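Local coordinates for protein glucose dehydrogenase (Serratia sp. FS14, PDB 7CDY) that belongs to the glucose/sorbosone dehydrogenase family, whose members are built on a beta-propeller fold, and binds a calcium ion, at residues R191-L196 / I205-H210; G214-N219 / P265-M270. One frame throughout, in Å; residues are numbered along the deposited sequence.

Along the chain, interaction 1 comes first: residues 191-196 and 205-210 pair as a beta hairpin, and their contact closes the short loop between them. The chain then turns into residues 214-219, whose strand lies beside strand 205-210 in the same four-stranded sheet. Interaction 2 closes a much longer excursion of 45 residues, which includes strand 259-261, before residues 265-270 start the next sheet. The two contacts therefore follow in series, neither nested nor crossing. Interaction 1 pairs the first two strands of one propeller blade; interaction 2 joins that blade to the following one. The two meet directly, through Glu207 O and Asn219 N and through His208 NE2 and Gly269 O.

Interaction 1 of 2, residues R191-L196 / I205-H210; sequences RNPQGL and IWEHEH
Gly195 lies over the face of the His208 ring in a beta hairpin that forms two neighbouring strands of one four-stranded propeller blade. Its CA is 3.5 Å from the ring centroid, close to the ring normal, a CH-pi contact that suits glycine because a CB here would run into NE2. His208 NE2 bonds to Gly269 O of the next blade, and a water in the ring plane is bonded to His208 ND1 at 2.8 Å and accepts from Gln194 N. Gln194 and Gly195 both face His208, a classic beta bulge: their N-H groups bond only weakly to His208 O, whereas His208 N reaches Gly195 O at 3.0 Å.

Farther along, His210 NE2 donates to Gln194 OE1 at 2.7 Å. The oxygen lies in the ring plane, but the amide is turned 77° to the ring, and NE2 comes from above the amide plane. Glutamine is long enough to reach the ring from the partner strand. The extended Arg191 side chain crosses His210 at about a right angle, and NH1 donates to His210 O at 3.1 Å from above the carbonyl plane. The backbone N of Arg191 donates to Glu209 OE1 at 2.9 Å, while Glu209 OE2 is hydrogen-bonded to His190 ND1; the two oxygens thus have separate partners.

At the turn end of the hairpin the contact becomes apolar. Leu196 and Ile205, both packed on Phe138, cross obliquely, with Leu196 CD1 3.6 Å from Ile205 CG2.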
ATOM      1  N   ARG A 191     -10.558  -1.462  -6.275  1.00  9.36           N
ATOM      2  CA  ARG A 191     -10.761  -2.859  -5.893  1.00  9.25           C
ATOM      3  C   ARG A 191      -9.946  -3.259  -4.660  1.00  9.11           C
ATOM      4  O   ARG A 191     -10.496  -3.336  -3.556  1.00 10.54           O
ATOM      5  CB  ARG A 191     -10.500  -3.802  -7.069  1.00  9.38           C
ATOM      6  CG  ARG A 191     -10.853  -5.242  -6.769  1.00 10.06           C
ATOM      7  CD  ARG A 191     -10.638  -6.115  -8.003  1.00  9.24           C
ATOM      8  NE  ARG A 191     -10.835  -7.528  -7.697  1.00  9.65           N
ATOM      9  CZ  ARG A 191      -9.915  -8.291  -7.124  1.00  9.76           C
ATOM     10  NH1 ARG A 191      -8.720  -7.787  -6.850  1.00 11.55           N
ATOM     11  NH2 ARG A 191     -10.182  -9.558  -6.853  1.00 11.99           N
ATOM     12  N   ASN A 192      -8.653  -3.552  -4.817  1.00  9.47           N
ATOM     13  CA  ASN A 192      -7.788  -3.854  -3.680  1.00  8.79           C
ATOM     14  C   ASN A 192      -6.428  -3.218  -3.897  1.00  8.91           C
ATOM     15  O   ASN A 192      -5.532  -3.818  -4.508  1.00  9.77           O
ATOM     16  CB  ASN A 192      -7.633  -5.351  -3.427  1.00 10.97           C
ATOM     17  CG  ASN A 192      -6.979  -5.610  -2.100  1.00 10.32           C
ATOM     18  OD1 ASN A 192      -7.157  -4.830  -1.166  1.00 12.85           O
ATOM     19  ND2 ASN A 192      -6.214  -6.690  -2.002  1.00 15.05           N
ATOM     20  N   PRO A 193      -6.241  -1.992  -3.407  1.00  8.17           N
ATOM     21  CA  PRO A 193      -4.995  -1.250  -3.673  1.00  9.50           C
ATOM     22  C   PRO A 193      -3.881  -1.678  -2.733  1.00  9.14           C
ATOM     23  O   PRO A 193      -3.993  -1.531  -1.512  1.00 12.51           O
ATOM     24  CB  PRO A 193      -5.391   0.213  -3.433  1.00  8.74           C
ATOM     25  CG  PRO A 193      -6.580   0.140  -2.498  1.00 18.19           C
ATOM     26  CD  PRO A 193      -7.272  -1.173  -2.741  1.00 10.79           C
ATOM     27  N   GLN A 194      -2.782  -2.171  -3.311  1.00  8.80           N
ATOM     28  CA  GLN A 194      -1.596  -2.505  -2.537  1.00  8.50           C
ATOM     29  C   GLN A 194      -0.381  -1.697  -2.989  1.00  8.53           C
ATOM     30  O   GLN A 194       0.763  -2.073  -2.701  1.00  9.57           O
ATOM     31  CB  GLN A 194      -1.348  -4.016  -2.494  1.00 10.24           C
ATOM     32  CG  GLN A 194      -2.434  -4.752  -1.681  1.00 12.43           C
ATOM     33  CD  GLN A 194      -2.177  -6.237  -1.501  1.00 12.25           C
ATOM     34  OE1 GLN A 194      -1.475  -6.861  -2.291  1.00 14.67           O
ATOM     35  NE2 GLN A 194      -2.750  -6.807  -0.444  1.00 16.10           N
ATOM     36  N   GLY A 195      -0.609  -0.549  -3.632  1.00  8.62           N
ATOM     37  CA  GLY A 195       0.459   0.383  -3.928  1.00  9.45           C
ATOM     38  C   GLY A 195      -0.034   1.806  -3.774  1.00  7.94           C
ATOM     39  O   GLY A 195      -1.131   2.128  -4.246  1.00  8.89           O
ATOM     40  N   LEU A 196       0.765   2.659  -3.136  1.00  9.79           N
ATOM     41  CA  LEU A 196       0.385   4.058  -2.950  1.00  9.19           C
ATOM     42  C   LEU A 196       1.653   4.860  -2.712  1.00  9.23           C
ATOM     43  O   LEU A 196       2.381   4.584  -1.753  1.00 10.13           O
ATOM     44  CB  LEU A 196      -0.555   4.178  -1.749  1.00  9.67           C
ATOM     45  CG  LEU A 196      -1.286   5.507  -1.580  1.00  8.75           C
ATOM     46  CD1 LEU A 196      -2.330   5.695  -2.672  1.00 10.29           C
ATOM     47  CD2 LEU A 196      -1.939   5.574  -0.195  1.00 11.21           C
ATOM     48  N   ILE A 205      -0.149  11.964  -5.795  1.00 10.35           N
ATOM     49  CA  ILE A 205      -0.275  10.588  -5.322  1.00 10.14           C
ATOM     50  C   ILE A 205      -0.630   9.673  -6.487  1.00 10.84           C
ATOM     51  O   ILE A 205      -1.575   9.941  -7.240  1.00 11.35           O
ATOM     52  CB  ILE A 205      -1.338  10.509  -4.212  1.00 10.22           C
ATOM     53  CG1 ILE A 205      -0.879  11.262  -2.958  1.00 12.41           C
ATOM     54  CG2 ILE A 205      -1.689   9.045  -3.891  1.00 13.57           C
ATOM     55  CD1 ILE A 205       0.158  10.514  -2.137  1.00 13.64           C
ATOM     56  N   TRP A 206       0.128   8.589  -6.645  1.00 10.04           N
ATOM     57  CA  TRP A 206      -0.193   7.508  -7.568  1.00  9.83           C
ATOM     58  C   TRP A 206      -0.569   6.267  -6.765  1.00  9.94           C
ATOM     59  O   TRP A 206      -0.172   6.104  -5.601  1.00  9.75           O
ATOM     60  CB  TRP A 206       0.987   7.176  -8.486  1.00 11.06           C
ATOM     61  CG  TRP A 206       1.367   8.240  -9.500  1.00 10.31           C
ATOM     62  CD1 TRP A 206       1.180   9.597  -9.410  1.00 13.91           C
ATOM     63  CD2 TRP A 206       2.049   8.012 -10.741  1.00 10.40           C
ATOM     64  NE1 TRP A 206       1.688  10.214 -10.542  1.00 12.65           N
ATOM     65  CE2 TRP A 206       2.224   9.259 -11.368  1.00 11.23           C
ATOM     66  CE3 TRP A 206       2.516   6.863 -11.386  1.00 10.83           C
ATOM     67  CZ2 TRP A 206       2.858   9.392 -12.615  1.00 12.30           C
ATOM     68  CZ3 TRP A 206       3.145   6.994 -12.624  1.00 12.71           C
ATOM     69  CH2 TRP A 206       3.310   8.250 -13.219  1.00 12.40           C
ATOM     70  N   GLU A 207      -1.323   5.375  -7.409  1.00  9.56           N
ATOM     71  CA  GLU A 207      -1.905   4.219  -6.742  1.00  9.01           C
ATOM     72  C   GLU A 207      -1.859   3.038  -7.695  1.00  9.26           C
ATOM     73  O   GLU A 207      -1.905   3.216  -8.916  1.00 10.18           O
ATOM     74  CB  GLU A 207      -3.357   4.530  -6.325  1.00  9.41           C
ATOM     75  CG  GLU A 207      -4.154   3.378  -5.731  1.00 10.05           C
ATOM     76  CD  GLU A 207      -5.019   2.640  -6.739  1.00 11.11           C
ATOM     77  OE1 GLU A 207      -4.842   2.820  -7.963  1.00 12.87           O
ATOM     78  OE2 GLU A 207      -5.867   1.842  -6.282  1.00 10.05           O
ATOM     79  N   HIS A 208      -1.785   1.826  -7.146  1.00  8.19           N
ATOM     80  CA  HIS A 208      -2.023   0.648  -7.974  1.00  7.75           C
ATOM     81  C   HIS A 208      -2.889  -0.354  -7.222  1.00  8.32           C
ATOM     82  O   HIS A 208      -3.016  -0.300  -5.994  1.00  8.44           O
ATOM     83  CB  HIS A 208      -0.749   0.068  -8.627  1.00  8.48           C
ATOM     84  CG  HIS A 208       0.204  -0.598  -7.684  1.00  8.27           C
ATOM     85  ND1 HIS A 208      -0.159  -1.640  -6.856  1.00  8.40           N
ATOM     86  CD2 HIS A 208       1.537  -0.425  -7.510  1.00  9.14           C
ATOM     87  CE1 HIS A 208       0.906  -2.055  -6.189  1.00  8.52           C
ATOM     88  NE2 HIS A 208       1.949  -1.339  -6.570  1.00  9.43           N
ATOM     89  N   GLU A 209      -3.505  -1.267  -7.974  1.00  8.51           N
ATOM     90  CA  GLU A 209      -4.450  -2.189  -7.360  1.00  8.24           C
ATOM     91  C   GLU A 209      -4.525  -3.474  -8.167  1.00  8.36           C
ATOM     92  O   GLU A 209      -4.292  -3.489  -9.377  1.00  8.70           O
ATOM     93  CB  GLU A 209      -5.853  -1.573  -7.227  1.00  8.68           C
ATOM     94  CG  GLU A 209      -6.427  -1.042  -8.534  1.00  8.76           C
ATOM     95  CD  GLU A 209      -7.734  -0.314  -8.301  1.00  8.53           C
ATOM     96  OE1 GLU A 209      -8.808  -0.896  -8.543  1.00  9.55           O
ATOM     97  OE2 GLU A 209      -7.697   0.843  -7.824  1.00 10.48           O
ATOM     98  N   HIS A 210      -4.911  -4.538  -7.474  1.00  8.85           N
ATOM     99  CA  HIS A 210      -5.157  -5.832  -8.092  1.00  8.14           C
ATOM    100  C   HIS A 210      -6.467  -5.807  -8.858  1.00  7.96           C
ATOM    101  O   HIS A 210      -7.489  -5.312  -8.356  1.00  8.49           O
ATOM    102  CB  HIS A 210      -5.303  -6.902  -7.009  1.00  9.86           C
ATOM    103  CG  HIS A 210      -4.046  -7.175  -6.252  1.00  9.26           C
ATOM    104  ND1 HIS A 210      -3.129  -8.117  -6.663  1.00 11.80           N
ATOM    105  CD2 HIS A 210      -3.556  -6.642  -5.107  1.00 10.84           C
ATOM    106  CE1 HIS A 210      -2.119  -8.143  -5.807  1.00  9.85           C
ATOM    107  NE2 HIS A 210      -2.352  -7.255  -4.857  1.00 11.46           N
TER
HETATM  108  O   HOH W   1      -2.025  -3.443  -5.815  1.00 10.10           O

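Interaction 2 of 2, residues G214-N219 / P265-M270; sequences GGDELN and PGLSGM. With CA (calcium ion), chain D.
Asp216 OD2 accepts two backbone N-H groups from the start of the facing segment, Gly266 N at 2.9 Å and Leu267 N at 3.1 Å. The first arrives nearly in line with the C-O bond, the second from above the carboxylate plane; the short aspartate side chain can gather both adjacent N-H groups on one oxygen. OD1 is held by Gly211 N and Ser264 OG, so both oxygens are satisfied in this buried place and the group's rotation is fixed. Glycine suits position 266, since its backbone angles would jam a CB against the preceding carbonyl.

The next residue, Glu217, turns away and grips calcium with both oxygens, OE1 at 2.5 Å and OE2 at 2.4 Å. Asn219 ND2 donates to Glu217 OE1 at 3.1 Å, steadying it, and Asn219 OD1 accepts from a water on the metal. Four waters and Tyr227 O complete a coordination of seven oxygens.

Packing lies beyond the aspartate. Asp216 and Leu267 lie alongside each other, pointing opposite ways, with Leu267 CG and CD1 against Asp216 CB. Leucine's branched end fills the apolar contact with Ile287 and Ile296. The strands share no ladder; this is the side-by-side packing of adjacent blades in a beta-propeller, next to a calcium site.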
ATOM      1  N   GLY A 214      -6.963 -11.195 -13.958  1.00 11.59           N
ATOM      2  CA  GLY A 214      -6.498 -10.190 -14.884  1.00  9.80           C
ATOM      3  C   GLY A 214      -6.896  -8.782 -14.472  1.00  8.91           C
ATOM      4  O   GLY A 214      -7.741  -8.554 -13.598  1.00 10.50           O
ATOM      5  N   GLY A 215      -6.255  -7.818 -15.126  1.00  9.24           N
ATOM      6  CA  GLY A 215      -6.657  -6.429 -15.016  1.00  9.55           C
ATOM      7  C   GLY A 215      -6.074  -5.625 -13.871  1.00  9.10           C
ATOM      8  O   GLY A 215      -6.712  -4.660 -13.427  1.00 10.53           O
ATOM      9  N   ASP A 216      -4.873  -5.952 -13.396  1.00  8.86           N
ATOM     10  CA  ASP A 216      -4.207  -5.077 -12.434  1.00  9.24           C
ATOM     11  C   ASP A 216      -4.012  -3.700 -13.064  1.00  8.33           C
ATOM     12  O   ASP A 216      -3.870  -3.572 -14.286  1.00  9.75           O
ATOM     13  CB  ASP A 216      -2.828  -5.641 -12.060  1.00  9.03           C
ATOM     14  CG  ASP A 216      -2.887  -6.904 -11.192  1.00  9.74           C
ATOM     15  OD1 ASP A 216      -3.977  -7.445 -10.914  1.00 10.72           O
ATOM     16  OD2 ASP A 216      -1.789  -7.360 -10.790  1.00 10.13           O
ATOM     17  N   GLU A 217      -4.005  -2.658 -12.229  1.00  8.49           N
ATOM     18  CA  GLU A 217      -4.054  -1.282 -12.715  1.00  8.81           C
ATOM     19  C   GLU A 217      -3.128  -0.370 -11.932  1.00  8.22           C
ATOM     20  O   GLU A 217      -2.972  -0.504 -10.714  1.00  9.69           O
ATOM     21  CB  GLU A 217      -5.419  -0.621 -12.486  1.00 12.35           C
ATOM     22  CG  GLU A 217      -6.569  -1.263 -13.167  1.00 15.13           C
ATOM     23  CD  GLU A 217      -7.862  -0.512 -12.910  1.00 10.20           C
ATOM     24  OE1 GLU A 217      -7.931   0.380 -12.019  1.00 11.16           O
ATOM     25  OE2 GLU A 217      -8.823  -0.805 -13.612  1.00 12.33           O
ATOM     26  N   LEU A 218      -2.597   0.623 -12.646  1.00  8.29           N
ATOM     27  CA  LEU A 218      -1.930   1.787 -12.073  1.00 10.59           C
ATOM     28  C   LEU A 218      -2.774   3.018 -12.389  1.00  8.91           C
ATOM     29  O   LEU A 218      -3.142   3.228 -13.549  1.00 10.19           O
ATOM     30  CB  LEU A 218      -0.547   1.929 -12.713  1.00 10.24           C
ATOM     31  CG  LEU A 218       0.310   3.148 -12.371  1.00 10.20           C
ATOM     32  CD1 LEU A 218       0.762   3.091 -10.929  1.00 11.54           C
ATOM     33  CD2 LEU A 218       1.514   3.211 -13.290  1.00 13.48           C
ATOM     34  N   ASN A 219      -3.099   3.816 -11.364  1.00  9.31           N
ATOM     35  CA  ASN A 219      -3.962   4.991 -11.483  1.00  9.84           C
ATOM     36  C   ASN A 219      -3.284   6.224 -10.895  1.00 10.36           C
ATOM     37  O   ASN A 219      -2.435   6.125 -10.007  1.00  9.94           O
ATOM     38  CB  ASN A 219      -5.278   4.777 -10.716  1.00 11.33           C
ATOM     39  CG  ASN A 219      -6.140   3.679 -11.323  1.00  9.42           C
ATOM     40  OD1 ASN A 219      -6.621   3.821 -12.443  1.00 10.46           O
ATOM     41  ND2 ASN A 219      -6.376   2.604 -10.578  1.00 10.84           N
ATOM     42  N   PRO A 265       0.185  -9.452 -12.817  1.00  9.55           N
ATOM     43  CA  PRO A 265       1.391  -9.852 -12.075  1.00 10.18           C
ATOM     44  C   PRO A 265       1.156  -9.993 -10.582  1.00  9.68           C
ATOM     45  O   PRO A 265       1.972 -10.644  -9.909  1.00 10.48           O
ATOM     46  CB  PRO A 265       2.385  -8.716 -12.367  1.00 11.42           C
ATOM     47  CG  PRO A 265       1.794  -7.941 -13.533  1.00 12.60           C
ATOM     48  CD  PRO A 265       0.309  -8.085 -13.356  1.00 10.20           C
ATOM     49  N   GLY A 266       0.072  -9.410 -10.050  1.00  9.27           N
ATOM     50  CA  GLY A 266      -0.148  -9.342  -8.620  1.00 10.37           C
ATOM     51  C   GLY A 266       0.590  -8.166  -8.010  1.00  9.34           C
ATOM     52  O   GLY A 266       1.452  -8.357  -7.151  1.00  8.60           O
ATOM     53  N   LEU A 267       0.250  -6.944  -8.429  1.00  9.18           N
ATOM     54  CA  LEU A 267       1.020  -5.765  -8.041  1.00  8.71           C
ATOM     55  C   LEU A 267       0.984  -5.544  -6.535  1.00  9.04           C
ATOM     56  O   LEU A 267      -0.083  -5.558  -5.916  1.00  9.22           O
ATOM     57  CB  LEU A 267       0.452  -4.524  -8.724  1.00  9.15           C
ATOM     58  CG  LEU A 267       0.218  -4.571 -10.233  1.00  8.26           C
ATOM     59  CD1 LEU A 267      -0.357  -3.240 -10.685  1.00 10.29           C
ATOM     60  CD2 LEU A 267       1.491  -4.917 -11.008  1.00 10.02           C
ATOM     61  N   SER A 268       2.155  -5.293  -5.956  1.00  8.97           N
ATOM     62  CA  SER A 268       2.262  -5.070  -4.518  1.00  9.31           C
ATOM     63  C   SER A 268       3.502  -4.246  -4.238  1.00  8.78           C
ATOM     64  O   SER A 268       4.607  -4.631  -4.633  1.00  9.49           O
ATOM     65  CB  SER A 268       2.357  -6.412  -3.794  1.00  9.05           C
ATOM     66  OG  SER A 268       2.258  -6.241  -2.395  1.00  9.96           O
ATOM     67  N   GLY A 269       3.324  -3.123  -3.545  1.00  9.12           N
ATOM     68  CA  GLY A 269       4.461  -2.259  -3.274  1.00  9.82           C
ATOM     69  C   GLY A 269       4.759  -1.339  -4.441  1.00  9.24           C
ATOM     70  O   GLY A 269       4.565  -1.708  -5.606  1.00  9.39           O
ATOM     71  N   MET A 270       5.201  -0.118  -4.156  0.64 10.35           N
ATOM     72  CA  MET A 270       5.562   0.785  -5.237  0.64 11.67           C
ATOM     73  C   MET A 270       6.464   1.882  -4.700  0.64  9.36           C
ATOM     74  O   MET A 270       6.237   2.405  -3.606  0.64  9.99           O
ATOM     75  CB  MET A 270       4.341   1.372  -5.974  0.64 17.83           C
ATOM     76  CG  MET A 270       3.658   2.538  -5.279  0.64 16.33           C
ATOM     77  SD  MET A 270       2.172   3.177  -6.111  0.64 11.23           S
ATOM     78  CE  MET A 270       2.834   3.848  -7.631  0.64 20.18           C
TER
HETATM   79 CA    CA D 402     -10.287   0.822 -12.550  1.00  9.49          CA
HETATM   80  O   HOH W   2      -9.139   2.870 -13.285  1.00 10.16           O
HETATM   81  O   HOH W   3     -11.643  -1.138 -12.227  1.00 10.59           O
HETATM   82  O   HOH W   4     -10.279   0.864 -10.134  1.00  9.21           O
HETATM   83  O   HOH W   5     -11.326   0.826 -14.676  1.00 11.52           O